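Local coordinates for transcriptional regulator, TetR family (Myxococcus xanthus, PDB 5K7F), which is a TetR-like transcriptional regulator, AibR, that responds to isovaleryl coenzyme A, probably binding DNA to control an alternative route of isovaleryl coenzyme A biosynthesis, at residues 28-33 and 109-114; 63-68 and 127-132; 73-78 and 135-140; 174-179 and 186-191. One frame throughout, in Å; residues are numbered along the deposited sequence.

Interaction 1 (28-33 and 109-114); sequences LICDRG and SKEVII
Cys30 and Glu111 both carry their gamma atom anti to the carbonyl carbon, with chi1 of -78° and -69°, and this brings the thiol of one helix against the CB-CG portion of the other. Cys30 SG ends 3.8 Å from Glu111 CB and 3.9 Å from Ile114 CG2, resting between two residues that follow each other by one helical turn. Glu111 CG also lies 4.1 Å from Cys30 CB, so the acid meets the cysteine through its methylenes. Its chain then bends at chi2, and the carboxylate takes a salt bridge from its neighbour Lys110, with Lys110 NZ 2.8 Å from Glu111 OE2 and 52° out of the carboxylate plane. With an alanine in place of Glu111, CG and the carboxylate are absent, which would probably leave Lys110 NZ without its mate and the packing beside Cys30 SG thinner. Glu111 also touches Ala26 and Arg27, one turn back on helix 18-32. The contact thus joins the first helix of the predicted DNA-binding domain to helix 110-117 of the C-terminal domain. No hydrogen bond crosses between 28-33 and 109-114; a small apolar contact of one sulfur with aliphatic carbons, its charges paired within one helix, implies a junction held by shape more than by directional bonds.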
# COMPACT_ATOMS: atom_id res chain seq x y z
N LEU A 28 10.22 -12.53 11.59
CA LEU A 28 10.43 -13.76 10.82
C LEU A 28 9.40 -13.90 9.71
O LEU A 28 9.73 -14.28 8.57
CB LEU A 28 10.37 -14.97 11.75
CG LEU A 28 11.45 -15.07 12.81
CD1 LEU A 28 11.13 -16.24 13.73
CD2 LEU A 28 12.80 -15.25 12.19
N ILE A 29 8.14 -13.58 10.00
CA ILE A 29 7.09 -13.76 9.00
C ILE A 29 7.35 -12.85 7.80
O ILE A 29 7.19 -13.26 6.64
CB ILE A 29 5.70 -13.50 9.61
CG1 ILE A 29 5.28 -14.68 10.49
CG2 ILE A 29 4.66 -13.34 8.52
CD1 ILE A 29 4.05 -14.41 11.35
N CYS A 30 7.75 -11.60 8.06
CA CYS A 30 8.08 -10.70 6.97
C CYS A 30 9.32 -11.17 6.20
O CYS A 30 9.42 -10.94 4.99
CB CYS A 30 8.29 -9.29 7.50
SG CYS A 30 6.73 -8.45 7.83
N ASP A 31 10.27 -11.82 6.88
CA ASP A 31 11.50 -12.21 6.19
C ASP A 31 11.38 -13.55 5.48
O ASP A 31 11.83 -13.68 4.34
CB ASP A 31 12.67 -12.24 7.18
CG ASP A 31 13.95 -12.79 6.54
OD1 ASP A 31 14.25 -12.41 5.38
OD2 ASP A 31 14.65 -13.61 7.17
N ARG A 32 10.78 -14.56 6.12
CA ARG A 32 10.66 -15.90 5.54
C ARG A 32 9.27 -16.22 5.00
O ARG A 32 9.11 -17.21 4.28
CB ARG A 32 11.06 -16.96 6.57
N GLY A 33 8.27 -15.41 5.33
CA GLY A 33 6.90 -15.75 5.00
C GLY A 33 6.21 -16.50 6.13
O GLY A 33 6.84 -17.01 7.05
N SER A 109 8.19 -1.24 15.40
CA SER A 109 6.78 -1.43 15.10
C SER A 109 6.50 -1.78 13.64
O SER A 109 5.40 -2.23 13.34
CB SER A 109 5.99 -0.16 15.48
OG SER A 109 6.54 0.97 14.82
N LYS A 110 7.47 -1.62 12.74
CA LYS A 110 7.15 -1.59 11.31
C LYS A 110 6.64 -2.93 10.79
O LYS A 110 5.77 -2.95 9.92
CB LYS A 110 8.38 -1.13 10.51
CG LYS A 110 9.58 -2.00 10.56
CD LYS A 110 10.81 -1.25 10.05
CE LYS A 110 12.03 -2.17 10.02
NZ LYS A 110 11.96 -3.14 8.91
N GLU A 111 7.16 -4.07 11.27
CA GLU A 111 6.72 -5.34 10.70
C GLU A 111 5.36 -5.76 11.24
O GLU A 111 4.58 -6.36 10.50
CB GLU A 111 7.74 -6.44 10.95
CG GLU A 111 9.01 -6.23 10.17
CD GLU A 111 10.11 -5.63 11.00
OE1 GLU A 111 9.90 -5.37 12.21
OE2 GLU A 111 11.20 -5.41 10.44
N VAL A 112 5.07 -5.48 12.52
CA VAL A 112 3.72 -5.69 13.05
C VAL A 112 2.70 -4.98 12.15
O VAL A 112 1.66 -5.55 11.80
CB VAL A 112 3.63 -5.21 14.52
CG1 VAL A 112 2.19 -5.23 15.05
CG2 VAL A 112 4.48 -6.10 15.41
N ILE A 113 2.98 -3.75 11.75
CA ILE A 113 2.00 -2.98 11.00
C ILE A 113 1.89 -3.52 9.57
O ILE A 113 0.81 -3.54 8.97
CB ILE A 113 2.35 -1.48 11.03
CG1 ILE A 113 2.50 -0.96 12.49
CG2 ILE A 113 1.39 -0.65 10.20
CD1 ILE A 113 1.23 -1.11 13.39
N ILE A 114 3.01 -3.94 8.98
CA ILE A 114 2.96 -4.56 7.66
C ILE A 114 2.03 -5.77 7.67
O ILE A 114 1.21 -5.96 6.75
CB ILE A 114 4.39 -4.94 7.24
CG1 ILE A 114 5.19 -3.66 6.99
CG2 ILE A 114 4.40 -5.88 6.05
CD1 ILE A 114 6.67 -3.93 6.79

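Interaction 2 (63-68 and 127-132); sequences LLFAIM and RAFIDA
Phe65, Phe129, Ile130 and Met68 make this wholly apolar contact between two helix segments that run almost parallel, 8° apart, with axes 10.8 Å from each other at closest approach. The aromatic part pairs Phe65 with Phe129. Their ring planes stand at 81° and their centroids are 5.7 Å apart, an oblique meeting in which Phe129 CD1 comes to the edge of the Phe65 ring, near its plane, 3.7 Å from Phe65 CE1. Both side chains leave their helices with CG anti to the backbone N (chi1 176° for Phe65), which brings the two rings together between the helices. The aliphatic-aromatic part belongs to Ile130: its CD1 methyl reaches the same ring edge, 3.7 Å from Phe65 CE1, with CG1 close behind. Phe65 thus receives two successive residues of helix 125-150 along one edge. The purely aliphatic part is formed with Met68, one turn further along. Its chain bends at chi3, turning the terminal methyl across the isoleucine at about a right angle, so that Met68 CE sits 3.8 Å from Ile130 CG2; nearer the backbone, Met68 CB packs on Ile130 CD1. Ile130 therefore wedges between Phe65 and Met68. In this all-helical fold, helix 60-83 links the DNA-binding and C-terminal domains; helix 125-150 lines it here, Leu63 and Ala66 face helix 18-32, and Leu64, Ile67 and Met68 touch helix 110-117.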
# COMPACT_ATOMS: atom_id res chain seq x y z
N LEU A 63 -1.24 -17.01 16.63
CA LEU A 63 -0.14 -16.05 16.51
C LEU A 63 -0.51 -14.90 15.59
O LEU A 63 -0.24 -13.73 15.88
CB LEU A 63 1.11 -16.75 15.99
CG LEU A 63 2.32 -15.84 15.72
CD1 LEU A 63 2.88 -15.18 16.99
CD2 LEU A 63 3.39 -16.64 15.01
N LEU A 64 -1.05 -15.22 14.42
CA LEU A 64 -1.38 -14.19 13.44
C LEU A 64 -2.40 -13.18 13.99
O LEU A 64 -2.19 -11.97 13.90
CB LEU A 64 -1.86 -14.86 12.15
CG LEU A 64 -2.18 -13.97 10.96
CD1 LEU A 64 -0.94 -13.10 10.64
CD2 LEU A 64 -2.57 -14.80 9.76
N PHE A 65 -3.50 -13.68 14.57
CA PHE A 65 -4.52 -12.80 15.17
C PHE A 65 -3.92 -11.96 16.29
O PHE A 65 -4.29 -10.80 16.49
CB PHE A 65 -5.64 -13.68 15.71
CG PHE A 65 -6.73 -12.96 16.44
CD1 PHE A 65 -7.30 -11.81 15.94
CD2 PHE A 65 -7.25 -13.49 17.61
CE1 PHE A 65 -8.33 -11.19 16.60
CE2 PHE A 65 -8.27 -12.87 18.27
CZ PHE A 65 -8.82 -11.73 17.76
N ALA A 66 -3.02 -12.55 17.05
CA ALA A 66 -2.36 -11.80 18.11
C ALA A 66 -1.54 -10.65 17.53
O ALA A 66 -1.52 -9.54 18.10
CB ALA A 66 -1.46 -12.75 18.89
N ILE A 67 -0.79 -10.92 16.46
CA ILE A 67 0.02 -9.84 15.89
C ILE A 67 -0.89 -8.75 15.36
O ILE A 67 -0.64 -7.56 15.61
CB ILE A 67 0.99 -10.37 14.81
CG1 ILE A 67 2.06 -11.28 15.41
CG2 ILE A 67 1.71 -9.20 14.08
CD1 ILE A 67 2.83 -12.08 14.38
N MET A 68 -1.97 -9.13 14.64
CA MET A 68 -2.87 -8.13 14.09
C MET A 68 -3.57 -7.32 15.20
O MET A 68 -3.71 -6.10 15.10
CB MET A 68 -3.84 -8.80 13.10
CG MET A 68 -3.10 -9.38 11.90
SD MET A 68 -4.21 -10.11 10.66
CE MET A 68 -4.89 -8.60 10.01
N ARG A 127 -11.39 -12.47 11.19
CA ARG A 127 -11.27 -11.43 10.16
C ARG A 127 -12.23 -10.28 10.43
O ARG A 127 -11.90 -9.12 10.16
CB ARG A 127 -11.54 -12.01 8.77
N ALA A 128 -13.42 -10.57 10.95
CA ALA A 128 -14.36 -9.49 11.22
C ALA A 128 -13.99 -8.71 12.48
O ALA A 128 -14.24 -7.50 12.56
CB ALA A 128 -15.78 -10.04 11.32
N PHE A 129 -13.38 -9.36 13.47
CA PHE A 129 -13.00 -8.65 14.69
C PHE A 129 -11.90 -7.63 14.39
O PHE A 129 -11.99 -6.47 14.81
CB PHE A 129 -12.57 -9.65 15.76
CG PHE A 129 -12.17 -9.01 17.07
CD1 PHE A 129 -10.87 -8.63 17.29
CD2 PHE A 129 -13.09 -8.81 18.08
CE1 PHE A 129 -10.48 -8.05 18.47
CE2 PHE A 129 -12.71 -8.23 19.28
CZ PHE A 129 -11.40 -7.85 19.47
N ILE A 130 -10.90 -8.03 13.60
CA ILE A 130 -9.86 -7.09 13.18
C ILE A 130 -10.44 -6.04 12.23
O ILE A 130 -10.09 -4.87 12.31
CB ILE A 130 -8.69 -7.82 12.50
CG1 ILE A 130 -8.02 -8.82 13.46
CG2 ILE A 130 -7.68 -6.81 11.95
CD1 ILE A 130 -7.30 -8.19 14.66
N ASP A 131 -11.31 -6.47 11.30
CA ASP A 131 -11.90 -5.51 10.37
C ASP A 131 -12.65 -4.42 11.12
O ASP A 131 -12.60 -3.25 10.74
CB ASP A 131 -12.84 -6.21 9.39
CG ASP A 131 -12.11 -6.90 8.23
OD1 ASP A 131 -10.87 -6.78 8.13
OD2 ASP A 131 -12.80 -7.54 7.40
N ALA A 132 -13.36 -4.79 12.18
CA ALA A 132 -14.09 -3.80 12.97
C ALA A 132 -13.13 -2.83 13.66
O ALA A 132 -13.40 -1.63 13.73
CB ALA A 132 -14.98 -4.48 14.00

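Interaction 3 (73-78 and 135-140); sequences DLFEEQ and KKYVDF
Phe75 and Tyr137 form an edge-to-face aromatic pair inside the helical C-terminal domain of the TetR fold, joining helix 60-83 to helix 125-150. The edge of Phe75 is directed at the face of Tyr137, with the ring planes inclined at 58° and the centroids 4.8 Å apart. Phe75 CD1 stands 3.7 Å above the tyrosine plane, over the ring centre, while Phe75 CE1 lies over the rim of the same face, just outside Tyr137 CE2. Seen from Phe75, the approach of Tyr137 is oblique, as expected for an inclination well short of perpendicular. The two side chains cross at about a right angle. Tyr137 has CG anti to the backbone N (chi1 -170°), extending the phenol across the interhelix space toward Phe75. Both residues are buried, and the backbones stay well apart, with CA atoms 8.1 Å from each other at Phe75 and Tyr137; the rings span that gap. The polar end of the tyrosine is satisfied within the core: its OH is hydrogen-bonded to Asn100 OD1 of helix 89-105, and Phe75 also touches Asn100. Phe166 and Leu167 of helix 159-171 pack on Tyr137 as well, which places the pair where four helices of the domain converge. On helix 125-150, Lys135 NZ bridges to Asp139 one turn later, using the syn lone pair of OD1. Across the contact itself, the closest approach is Phe75 CE1 to Tyr137 CE2, at 3.6 Å.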
# COMPACT_ATOMS: atom_id res chain seq x y z
N ASP A 73 -3.66 -2.27 18.64
CA ASP A 73 -3.27 -1.68 19.92
C ASP A 73 -2.24 -0.59 19.72
O ASP A 73 -2.24 0.43 20.43
CB ASP A 73 -2.70 -2.74 20.86
CG ASP A 73 -3.75 -3.61 21.49
OD1 ASP A 73 -4.93 -3.27 21.41
OD2 ASP A 73 -3.36 -4.61 22.12
N LEU A 74 -1.33 -0.79 18.76
CA LEU A 74 -0.31 0.22 18.51
C LEU A 74 -0.92 1.48 17.90
O LEU A 74 -0.46 2.58 18.21
CB LEU A 74 0.78 -0.33 17.60
CG LEU A 74 1.66 -1.38 18.23
CD1 LEU A 74 2.73 -1.90 17.27
CD2 LEU A 74 2.32 -0.78 19.54
N PHE A 75 -1.89 1.34 16.98
CA PHE A 75 -2.61 2.52 16.49
C PHE A 75 -3.23 3.33 17.65
O PHE A 75 -3.18 4.57 17.65
CB PHE A 75 -3.68 2.12 15.44
CG PHE A 75 -3.14 2.07 14.01
CD1 PHE A 75 -3.15 3.21 13.21
CD2 PHE A 75 -2.62 0.89 13.46
CE1 PHE A 75 -2.68 3.19 11.93
CE2 PHE A 75 -2.11 0.86 12.15
CZ PHE A 75 -2.13 2.02 11.40
N GLU A 76 -3.80 2.66 18.65
CA GLU A 76 -4.27 3.38 19.84
C GLU A 76 -3.12 4.03 20.61
O GLU A 76 -3.17 5.21 20.96
CB GLU A 76 -5.02 2.41 20.77
CG GLU A 76 -5.39 3.04 22.11
CD GLU A 76 -6.42 4.16 21.99
OE1 GLU A 76 -7.15 4.21 20.95
OE2 GLU A 76 -6.51 4.95 22.96
N GLU A 77 -2.08 3.26 20.91
CA GLU A 77 -1.05 3.70 21.82
C GLU A 77 -0.13 4.74 21.20
O GLU A 77 0.36 5.66 21.89
CB GLU A 77 -0.26 2.49 22.28
CG GLU A 77 -1.15 1.53 23.03
CD GLU A 77 -0.41 0.29 23.48
OE1 GLU A 77 0.82 0.19 23.24
OE2 GLU A 77 -1.08 -0.58 24.09
N GLN A 78 0.16 4.60 19.91
CA GLN A 78 1.12 5.45 19.24
C GLN A 78 0.48 6.54 18.40
O GLN A 78 1.20 7.42 17.92
CB GLN A 78 2.04 4.63 18.35
CG GLN A 78 2.89 3.61 19.05
CD GLN A 78 3.87 4.29 20.01
OE1 GLN A 78 4.57 5.24 19.62
NE2 GLN A 78 3.93 3.81 21.25
N LYS A 135 -11.86 -0.39 11.12
CA LYS A 135 -12.86 0.58 10.68
C LYS A 135 -13.02 1.72 11.68
O LYS A 135 -13.41 2.82 11.29
CB LYS A 135 -14.21 -0.10 10.45
CG LYS A 135 -15.30 0.89 10.00
CD LYS A 135 -16.63 0.21 9.70
CE LYS A 135 -17.65 1.20 9.16
NZ LYS A 135 -18.12 2.17 10.18
N LYS A 136 -12.76 1.47 12.97
CA LYS A 136 -12.79 2.56 13.95
C LYS A 136 -11.74 3.63 13.63
O LYS A 136 -12.01 4.82 13.78
CB LYS A 136 -12.60 2.01 15.35
CG LYS A 136 -13.84 1.24 15.87
CD LYS A 136 -13.91 1.21 17.39
CE LYS A 136 -14.71 0.01 17.90
NZ LYS A 136 -13.87 -1.24 18.01
N TYR A 137 -10.56 3.23 13.15
CA TYR A 137 -9.57 4.22 12.73
C TYR A 137 -10.04 5.01 11.51
O TYR A 137 -9.92 6.24 11.48
CB TYR A 137 -8.23 3.51 12.45
CG TYR A 137 -7.08 4.48 12.25
CD1 TYR A 137 -6.70 5.35 13.26
CD2 TYR A 137 -6.37 4.51 11.07
CE1 TYR A 137 -5.66 6.28 13.09
CE2 TYR A 137 -5.33 5.41 10.88
CZ TYR A 137 -4.96 6.29 11.91
OH TYR A 137 -3.92 7.19 11.76
N VAL A 138 -10.55 4.32 10.49
CA VAL A 138 -11.06 5.00 9.31
C VAL A 138 -12.17 5.97 9.70
O VAL A 138 -12.22 7.10 9.19
CB VAL A 138 -11.55 3.99 8.25
CG1 VAL A 138 -12.20 4.71 7.08
CG2 VAL A 138 -10.41 3.15 7.72
N ASP A 139 -13.06 5.55 10.61
CA ASP A 139 -14.14 6.43 11.07
C ASP A 139 -13.58 7.71 11.68
O ASP A 139 -14.11 8.81 11.47
CB ASP A 139 -15.01 5.72 12.12
CG ASP A 139 -15.87 4.60 11.55
OD1 ASP A 139 -16.02 4.48 10.32
OD2 ASP A 139 -16.40 3.83 12.38
N PHE A 140 -12.54 7.56 12.49
CA PHE A 140 -11.89 8.71 13.10
C PHE A 140 -11.36 9.67 12.04
O PHE A 140 -11.57 10.88 12.14
CB PHE A 140 -10.77 8.21 13.99
CG PHE A 140 -9.96 9.32 14.67
CD1 PHE A 140 -10.36 9.87 15.87
CD2 PHE A 140 -8.78 9.80 14.09
CE1 PHE A 140 -9.58 10.86 16.51
CE2 PHE A 140 -8.01 10.77 14.72
CZ PHE A 140 -8.42 11.32 15.90

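Interaction 4 (174-179 and 186-191); sequences YKWFKP and EQIADG
Trp176 and Phe177 lie on a loop without regular secondary structure, facing a turn of helix 185-196, and the nearest CA atoms, those of Phe177 and Ile188, are still 9.4 Å apart. Side chains alone bridge that distance, and Ile188 receives both rings. Its CD1 methyl sits 3.6 Å from Phe177 CD1, at the edge of the phenyl and near its plane, and 3.7 Å from Trp176 CH2, which it meets obliquely at the outer end of the indole. Ile188 CG1, at 3.9 Å from Trp176 CH2, continues the contact along the branch. Trp176 holds CG between the backbone N and the carbonyl carbon (chi1 59°), and this swings the six-membered ring out toward the helix, where it comes from the opposite direction to Ile188. Phe177 instead extends with CG anti to the backbone N, at 175°, and its ring crosses the isoleucine. An alanine in place of Ile188 would remove CG1, CG2 and CD1, and would probably open a gap between the helix and both rings and leave the phenyl less well fixed. Lys175 NZ donates a hydrogen bond to Tyr174 OH, 3.0 Å away, and also forms a salt bridge with Glu118 of the second subunit. Trp176 stacks on Phe164 of that same subunit, so the loop takes part in the dimer as well. Within its own chain it joins helix 159-171 to helix 185-196, while Phe177 and Ala189 both touch helix 89-105.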
# COMPACT_ATOMS: atom_id res chain seq x y z
N TYR A 174 6.28 1.87 3.87
CA TYR A 174 7.15 0.72 4.11
C TYR A 174 7.76 0.16 2.84
O TYR A 174 8.85 -0.42 2.91
CB TYR A 174 6.39 -0.35 4.88
CG TYR A 174 5.64 -1.36 4.06
CD1 TYR A 174 6.25 -2.55 3.66
CD2 TYR A 174 4.30 -1.17 3.77
CE1 TYR A 174 5.55 -3.49 2.96
CE2 TYR A 174 3.60 -2.11 3.05
CZ TYR A 174 4.23 -3.27 2.66
OH TYR A 174 3.55 -4.24 1.95
N LYS A 175 7.13 0.35 1.68
CA LYS A 175 7.64 -0.15 0.40
C LYS A 175 8.92 0.55 -0.04
O LYS A 175 9.67 -0.02 -0.83
CB LYS A 175 6.59 0.00 -0.72
CG LYS A 175 5.42 -0.98 -0.67
CD LYS A 175 5.90 -2.41 -0.82
CE LYS A 175 4.80 -3.35 -1.31
NZ LYS A 175 3.46 -2.95 -0.80
N TRP A 176 9.18 1.77 0.43
CA TRP A 176 10.29 2.55 -0.10
C TRP A 176 11.15 3.21 0.94
O TRP A 176 12.23 3.70 0.60
CB TRP A 176 9.77 3.63 -1.05
CG TRP A 176 8.81 4.63 -0.49
CD1 TRP A 176 7.44 4.50 -0.38
CD2 TRP A 176 9.12 5.93 -0.04
NE1 TRP A 176 6.90 5.65 0.13
CE2 TRP A 176 7.92 6.53 0.37
CE3 TRP A 176 10.30 6.65 0.06
CZ2 TRP A 176 7.88 7.82 0.88
CZ3 TRP A 176 10.26 7.91 0.57
CH2 TRP A 176 9.04 8.51 0.93
N PHE A 177 10.74 3.24 2.18
CA PHE A 177 11.56 3.90 3.19
C PHE A 177 12.69 2.98 3.64
O PHE A 177 12.49 1.77 3.79
CB PHE A 177 10.71 4.30 4.38
CG PHE A 177 11.48 4.86 5.50
CD1 PHE A 177 11.85 6.20 5.51
CD2 PHE A 177 11.83 4.08 6.58
CE1 PHE A 177 12.55 6.71 6.57
CE2 PHE A 177 12.52 4.60 7.62
CZ PHE A 177 12.88 5.92 7.62
N LYS A 178 13.85 3.60 3.92
CA LYS A 178 15.00 3.01 4.61
C LYS A 178 15.61 4.11 5.49
O LYS A 178 15.55 5.29 5.12
CB LYS A 178 16.07 2.48 3.64
CG LYS A 178 15.57 1.55 2.55
CD LYS A 178 15.60 0.10 3.00
CE LYS A 178 15.04 -0.83 1.92
NZ LYS A 178 15.69 -0.61 0.58
N PRO A 179 16.19 3.76 6.63
CA PRO A 179 16.65 4.78 7.60
C PRO A 179 17.96 5.44 7.21
O PRO A 179 18.38 6.38 7.89
CB PRO A 179 16.80 3.98 8.90
CG PRO A 179 17.09 2.57 8.47
CD PRO A 179 16.28 2.38 7.16
N GLU A 186 11.27 12.41 9.37
CA GLU A 186 10.70 13.73 9.65
C GLU A 186 10.54 14.55 8.37
O GLU A 186 9.56 15.29 8.23
CB GLU A 186 11.58 14.48 10.65
CG GLU A 186 11.53 13.88 12.04
CD GLU A 186 12.09 14.79 13.12
OE1 GLU A 186 13.17 15.42 12.93
OE2 GLU A 186 11.44 14.87 14.17
N GLN A 187 11.49 14.45 7.43
CA GLN A 187 11.34 15.16 6.16
C GLN A 187 10.14 14.63 5.38
O GLN A 187 9.39 15.42 4.78
CB GLN A 187 12.61 15.05 5.32
CG GLN A 187 13.75 15.90 5.78
CD GLN A 187 15.08 15.53 5.12
OE1 GLN A 187 15.44 14.36 5.02
NE2 GLN A 187 15.80 16.54 4.66
N ILE A 188 9.92 13.31 5.45
CA ILE A 188 8.78 12.70 4.74
C ILE A 188 7.50 13.19 5.38
O ILE A 188 6.58 13.63 4.67
CB ILE A 188 8.84 11.15 4.74
CG1 ILE A 188 10.09 10.68 3.95
CG2 ILE A 188 7.53 10.57 4.10
CD1 ILE A 188 10.55 9.23 4.18
N ALA A 189 7.44 13.22 6.72
CA ALA A 189 6.21 13.68 7.37
C ALA A 189 5.99 15.17 7.12
O ALA A 189 4.85 15.59 6.85
CB ALA A 189 6.26 13.39 8.87
N ASP A 190 7.05 15.98 7.21
CA ASP A 190 6.86 17.41 6.98
C ASP A 190 6.26 17.62 5.60
O ASP A 190 5.37 18.47 5.42
CB ASP A 190 8.20 18.16 7.13
CG ASP A 190 8.62 18.36 8.57
OD1 ASP A 190 7.79 18.21 9.49
OD2 ASP A 190 9.80 18.69 8.78
N GLY A 191 6.73 16.85 4.63
CA GLY A 191 6.32 17.02 3.25
C GLY A 191 4.92 16.52 2.97
O GLY A 191 4.16 17.17 2.23

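In the fold
Interactions 2 and 3 hold the same pair, helix 60-83 and helix 125-150, at successive points: interaction 3 is buried and aromatic, whereas interaction 2 is only partly buried and mixes rings with aliphatic chains. Interaction 1 is a surface contact of a thiol with aliphatic carbons, and interaction 4 a partly buried one lying next to the second subunit. Interaction 1 touches the other three: Val112 packs on Ile67 and Leu74, and Ile114 on Tyr174. Interactions 2 and 4 lie on opposite sides of the chain's centre, about 12 Å apart at their nearest atoms. No hydrogen bond crosses any of the four.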